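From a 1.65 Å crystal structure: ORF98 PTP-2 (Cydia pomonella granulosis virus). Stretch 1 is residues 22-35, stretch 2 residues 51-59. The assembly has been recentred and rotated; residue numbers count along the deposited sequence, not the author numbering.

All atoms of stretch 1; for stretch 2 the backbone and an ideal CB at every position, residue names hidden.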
# COMPACT_ATOMS: atom_id res chain seq x y z
N GLY A 22 8.08 5.80 -3.67
CA GLY A 22 8.72 5.05 -4.72
C GLY A 22 10.05 4.46 -4.31
O GLY A 22 10.28 4.19 -3.13
N PHE A 23 10.94 4.27 -5.27
CA PHE A 23 12.30 3.83 -5.03
C PHE A 23 13.10 4.16 -6.28
O PHE A 23 12.71 3.77 -7.40
CB PHE A 23 12.41 2.32 -4.67
CG PHE A 23 13.85 1.89 -4.45
CD1 PHE A 23 14.55 2.36 -3.34
CD2 PHE A 23 14.50 1.06 -5.34
CE1 PHE A 23 15.88 2.04 -3.14
CE2 PHE A 23 15.83 0.73 -5.14
CZ PHE A 23 16.52 1.24 -4.04
N TYR A 24 14.23 4.84 -6.10
CA TYR A 24 14.98 5.38 -7.23
C TYR A 24 16.45 5.04 -7.14
O TYR A 24 17.27 5.66 -7.83
CB TYR A 24 14.79 6.90 -7.34
CG TYR A 24 13.35 7.29 -7.24
CD1 TYR A 24 12.56 7.39 -8.38
CD2 TYR A 24 12.76 7.49 -6.01
CE1 TYR A 24 11.21 7.71 -8.29
CE2 TYR A 24 11.41 7.79 -5.90
CZ TYR A 24 10.65 7.91 -7.05
OH TYR A 24 9.32 8.23 -6.94
N GLY A 25 16.80 4.04 -6.33
CA GLY A 25 18.14 3.50 -6.29
C GLY A 25 19.03 4.13 -5.25
O GLY A 25 20.23 3.80 -5.20
N ASP A 26 18.49 5.05 -4.44
CA ASP A 26 19.23 5.65 -3.34
C ASP A 26 18.63 5.09 -2.05
O ASP A 26 17.68 5.63 -1.47
CB ASP A 26 19.18 7.16 -3.39
CG ASP A 26 19.98 7.81 -2.28
OD1 ASP A 26 20.47 7.11 -1.36
OD2 ASP A 26 20.12 9.04 -2.32
N VAL A 27 19.22 4.00 -1.57
CA VAL A 27 18.70 3.44 -0.34
C VAL A 27 19.04 4.34 0.84
O VAL A 27 18.38 4.25 1.88
CB VAL A 27 19.24 2.02 -0.11
CG1 VAL A 27 18.75 1.09 -1.20
CG2 VAL A 27 20.74 2.02 -0.09
N ILE A 28 20.08 5.17 0.73
CA ILE A 28 20.49 6.02 1.85
C ILE A 28 19.45 7.10 2.11
O ILE A 28 19.05 7.35 3.25
CB ILE A 28 21.87 6.65 1.59
CG1 ILE A 28 22.93 5.55 1.44
CG2 ILE A 28 22.24 7.58 2.72
CD1 ILE A 28 23.20 4.77 2.70
N ALA A 29 18.99 7.76 1.04
CA ALA A 29 17.86 8.67 1.17
C ALA A 29 16.64 7.96 1.78
O ALA A 29 15.98 8.49 2.67
CB ALA A 29 17.53 9.26 -0.20
N MET A 30 16.32 6.76 1.30
CA MET A 30 15.18 6.02 1.82
C MET A 30 15.38 5.70 3.29
O MET A 30 14.47 5.87 4.10
CB MET A 30 15.01 4.75 1.02
CG MET A 30 13.83 3.93 1.43
SD MET A 30 13.81 2.34 0.61
CE MET A 30 12.16 1.89 0.87
N ARG A 31 16.56 5.23 3.66
CA ARG A 31 16.84 4.95 5.06
C ARG A 31 16.69 6.21 5.91
O ARG A 31 16.09 6.17 6.99
CB ARG A 31 18.24 4.34 5.18
CG ARG A 31 18.68 4.03 6.61
CD ARG A 31 20.13 3.54 6.63
NE ARG A 31 20.73 3.59 7.96
CZ ARG A 31 20.67 2.60 8.85
NH1 ARG A 31 20.05 1.47 8.56
NH2 ARG A 31 21.27 2.75 10.04
N HIS A 32 17.19 7.34 5.42
CA HIS A 32 17.05 8.61 6.14
C HIS A 32 15.58 8.97 6.35
O HIS A 32 15.20 9.39 7.44
CB HIS A 32 17.76 9.70 5.36
CG HIS A 32 17.80 11.02 6.06
ND1 HIS A 32 16.95 12.07 5.72
CD2 HIS A 32 18.60 11.50 7.04
CE1 HIS A 32 17.24 13.12 6.47
NE2 HIS A 32 18.24 12.80 7.27
N PHE A 33 14.74 8.77 5.33
CA PHE A 33 13.31 9.06 5.47
C PHE A 33 12.65 8.14 6.48
O PHE A 33 11.87 8.59 7.34
CB PHE A 33 12.65 8.94 4.11
CG PHE A 33 11.18 9.23 4.14
CD1 PHE A 33 10.25 8.27 4.57
CD2 PHE A 33 10.72 10.48 3.74
CE1 PHE A 33 8.90 8.56 4.59
CE2 PHE A 33 9.40 10.76 3.76
CZ PHE A 33 8.46 9.79 4.18
N VAL A 34 12.94 6.84 6.40
CA VAL A 34 12.34 5.87 7.31
C VAL A 34 12.68 6.21 8.75
O VAL A 34 11.80 6.22 9.63
CB VAL A 34 12.83 4.46 6.93
CG1 VAL A 34 12.62 3.51 8.06
CG2 VAL A 34 12.17 3.98 5.65
N ARG A 35 13.98 6.43 9.04
CA ARG A 35 14.41 6.68 10.42
C ARG A 35 13.94 8.03 10.92
O ARG A 35 13.49 8.15 12.07
CB ARG A 35 15.93 6.53 10.53
CG ARG A 35 16.38 5.08 10.31
CD ARG A 35 17.86 4.97 10.06
NE ARG A 35 18.62 5.13 11.29
CZ ARG A 35 18.97 4.14 12.10
NH1 ARG A 35 18.64 2.89 11.81
NH2 ARG A 35 19.67 4.41 13.20
N UNK A 51 16.78 -7.48 -1.79
CA UNK A 51 17.76 -7.73 -0.74
C UNK A 51 18.61 -6.51 -0.40
O UNK A 51 18.92 -6.30 0.78
CB UNK A 51 18.67 -8.88 -1.16
N UNK A 52 19.00 -5.68 -1.36
CA UNK A 52 19.75 -4.46 -1.01
C UNK A 52 18.92 -3.49 -0.20
O UNK A 52 19.46 -2.80 0.69
CB UNK A 52 20.25 -3.76 -2.28
N UNK A 53 17.63 -3.36 -0.51
CA UNK A 53 16.79 -2.47 0.28
C UNK A 53 16.65 -3.02 1.70
O UNK A 53 16.75 -2.28 2.67
CB UNK A 53 15.42 -2.30 -0.37
N UNK A 54 16.39 -4.33 1.82
CA UNK A 54 16.30 -4.96 3.14
C UNK A 54 17.59 -4.73 3.92
O UNK A 54 17.56 -4.40 5.10
CB UNK A 54 16.02 -6.46 3.01
N UNK A 55 18.73 -4.93 3.27
CA UNK A 55 20.01 -4.79 3.96
C UNK A 55 20.22 -3.35 4.42
O UNK A 55 20.64 -3.11 5.56
CB UNK A 55 21.16 -5.23 3.05
N UNK A 56 19.90 -2.38 3.57
CA UNK A 56 20.22 -1.00 3.92
C UNK A 56 19.31 -0.50 5.02
O UNK A 56 19.76 0.22 5.91
CB UNK A 56 20.11 -0.09 2.69
N UNK A 57 18.02 -0.87 4.96
CA UNK A 57 17.10 -0.44 6.02
C UNK A 57 17.35 -1.18 7.33
O UNK A 57 17.24 -0.60 8.42
CB UNK A 57 15.65 -0.65 5.58
N UNK A 58 17.66 -2.47 7.24
CA UNK A 58 18.06 -3.29 8.38
C UNK A 58 16.99 -3.31 9.47
O UNK A 58 17.29 -3.18 10.65
CB UNK A 58 19.38 -2.78 8.96
N UNK A 59 15.75 -3.52 9.08
CA UNK A 59 14.70 -3.49 10.07
C UNK A 59 14.65 -4.82 10.77
O UNK A 59 15.19 -5.81 10.26
CB UNK A 59 13.35 -3.15 9.44

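Stretch 1 presents a helix from Val-27 onward, capped by Asp-26, whose OD1 accepts from Ala-29 N (2.9 Å). Position 51 opens the helix of stretch 2, which crosses the first at 47° with an axial approach of 9.5 Å. Its ideal CB has nothing of stretch 1 within 5.5 Å, so these atoms set almost no limit on size or polarity. The residue is Ala-51.

At position 52 CA-to-CB points toward stretch 1, but the nearest atom, Val-27 CG1, lies 5.2 Å from the ideal CB. With phi at -65° in the first turn of the helix, many residues would fit, proline among them. Pro-52 is found; its ring adds little contact, and its carbonyl O accepts from the backbone N of position 56.

Position 53 pairs with Val-27 in the register, their CA atoms 6.2 Å apart. CA-to-CB points sideways, yet Val-27 CG1, Met-30 SD and Phe-23 CE1 lie 4.8, 5.0 and 5.2 Å from the ideal CB. This apolar surrounding suits leucine, isoleucine or methionine, with reach enough to meet the Phe-23 ring. Ile-53 does so in the m, t rotamer: its CD1 sits 3.7 Å from the centroid of the Phe-23 ring and 5° off the normal, a CH-pi contact over the face. Its CG2 packs against Met-30 SD at 3.7 Å, while CG1 lies 4.2 Å from Val-27 CG1.

Positions 54 and 55 have no atom of stretch 1 within 5.5 Å of their ideal CB atoms, so long polar or charged side chains are readily accommodated. They are Lys-54 and Arg-55, neither of which touches stretch 1.

At position 56 CA-to-CB points toward stretch 1, and the ideal CB is already 3.6 Å from Val-27 CG2. Such closeness favours a small residue, alanine above all, with glycine or serine conceivable. Ala-56 fills the site with its methyl, CB to Val-27 CG2 being 3.6 Å. Its backbone matters as well: Arg-31 NH1 donates a hydrogen bond to Ala-56 O (2.9 Å), which lies near the plane of the guanidinium.

Position 57 lies opposite Arg-31 in the register (CA to CA 5.5 Å). Its ideal CB touches nothing, but Met-30, Val-34 and the aliphatic base of Arg-31 border the space beyond, so a longer apolar side chain such as leucine or methionine is expected. Leu-57, also m, t, covers the gap: CD1 reaches Met-30 CE at 4.1 Å, and CD2 lies 3.9 Å from Arg-31 CB and 4.3 Å from Val-34 CG2.

At position 58 phi turns positive (58°) and the backbone leaves helical geometry. Glycine or asparagine would be the familiar choices, although other residues can adopt these angles. CB points toward Arg-31, whose NH1 is 4.3 Å from the ideal CB. Tyr-58 is present, but its ring leads away from stretch 1.

Position 59, extended and with CB sideways, is loosely constrained; the end of Leu-59 comes nearer to stretch 1, its CD2 lying 4.6 Å from Val-34 CG1.

Stretch 2 (51-59) APIKRALYL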
# COMPACT_ATOMS: atom_id res chain seq x y z
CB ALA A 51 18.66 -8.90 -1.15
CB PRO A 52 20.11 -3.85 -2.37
CG PRO A 52 20.08 -5.08 -3.34
CD PRO A 52 19.00 -5.96 -2.81
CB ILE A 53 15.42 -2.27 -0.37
CG1 ILE A 53 15.59 -1.68 -1.77
CG2 ILE A 53 14.60 -1.32 0.46
CD1 ILE A 53 14.30 -1.56 -2.51
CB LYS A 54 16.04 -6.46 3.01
CG LYS A 54 14.62 -6.79 2.67
CD LYS A 54 14.17 -8.21 3.05
CE LYS A 54 12.62 -8.35 2.87
NZ LYS A 54 12.00 -9.54 3.49
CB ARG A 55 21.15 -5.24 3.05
CG ARG A 55 22.49 -5.39 3.79
CD ARG A 55 23.54 -6.24 3.00
NE ARG A 55 22.89 -7.36 2.33
CZ ARG A 55 22.97 -7.62 1.03
NH1 ARG A 55 23.71 -6.86 0.25
NH2 ARG A 55 22.32 -8.66 0.53
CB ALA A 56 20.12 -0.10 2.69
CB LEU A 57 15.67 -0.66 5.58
CG LEU A 57 15.22 0.14 4.35
CD1 LEU A 57 13.75 -0.04 4.18
CD2 LEU A 57 15.54 1.60 4.53
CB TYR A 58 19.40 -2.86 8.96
CG TYR A 58 20.16 -4.04 9.47
CD1 TYR A 58 20.86 -4.86 8.60
CD2 TYR A 58 20.18 -4.36 10.83
CE1 TYR A 58 21.55 -5.94 9.06
CE2 TYR A 58 20.89 -5.44 11.29
CZ TYR A 58 21.57 -6.23 10.41
OH TYR A 58 22.29 -7.31 10.88
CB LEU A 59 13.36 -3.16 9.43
CG LEU A 59 13.27 -1.80 8.76
CD1 LEU A 59 12.19 -1.75 7.80
CD2 LEU A 59 13.05 -0.71 9.81
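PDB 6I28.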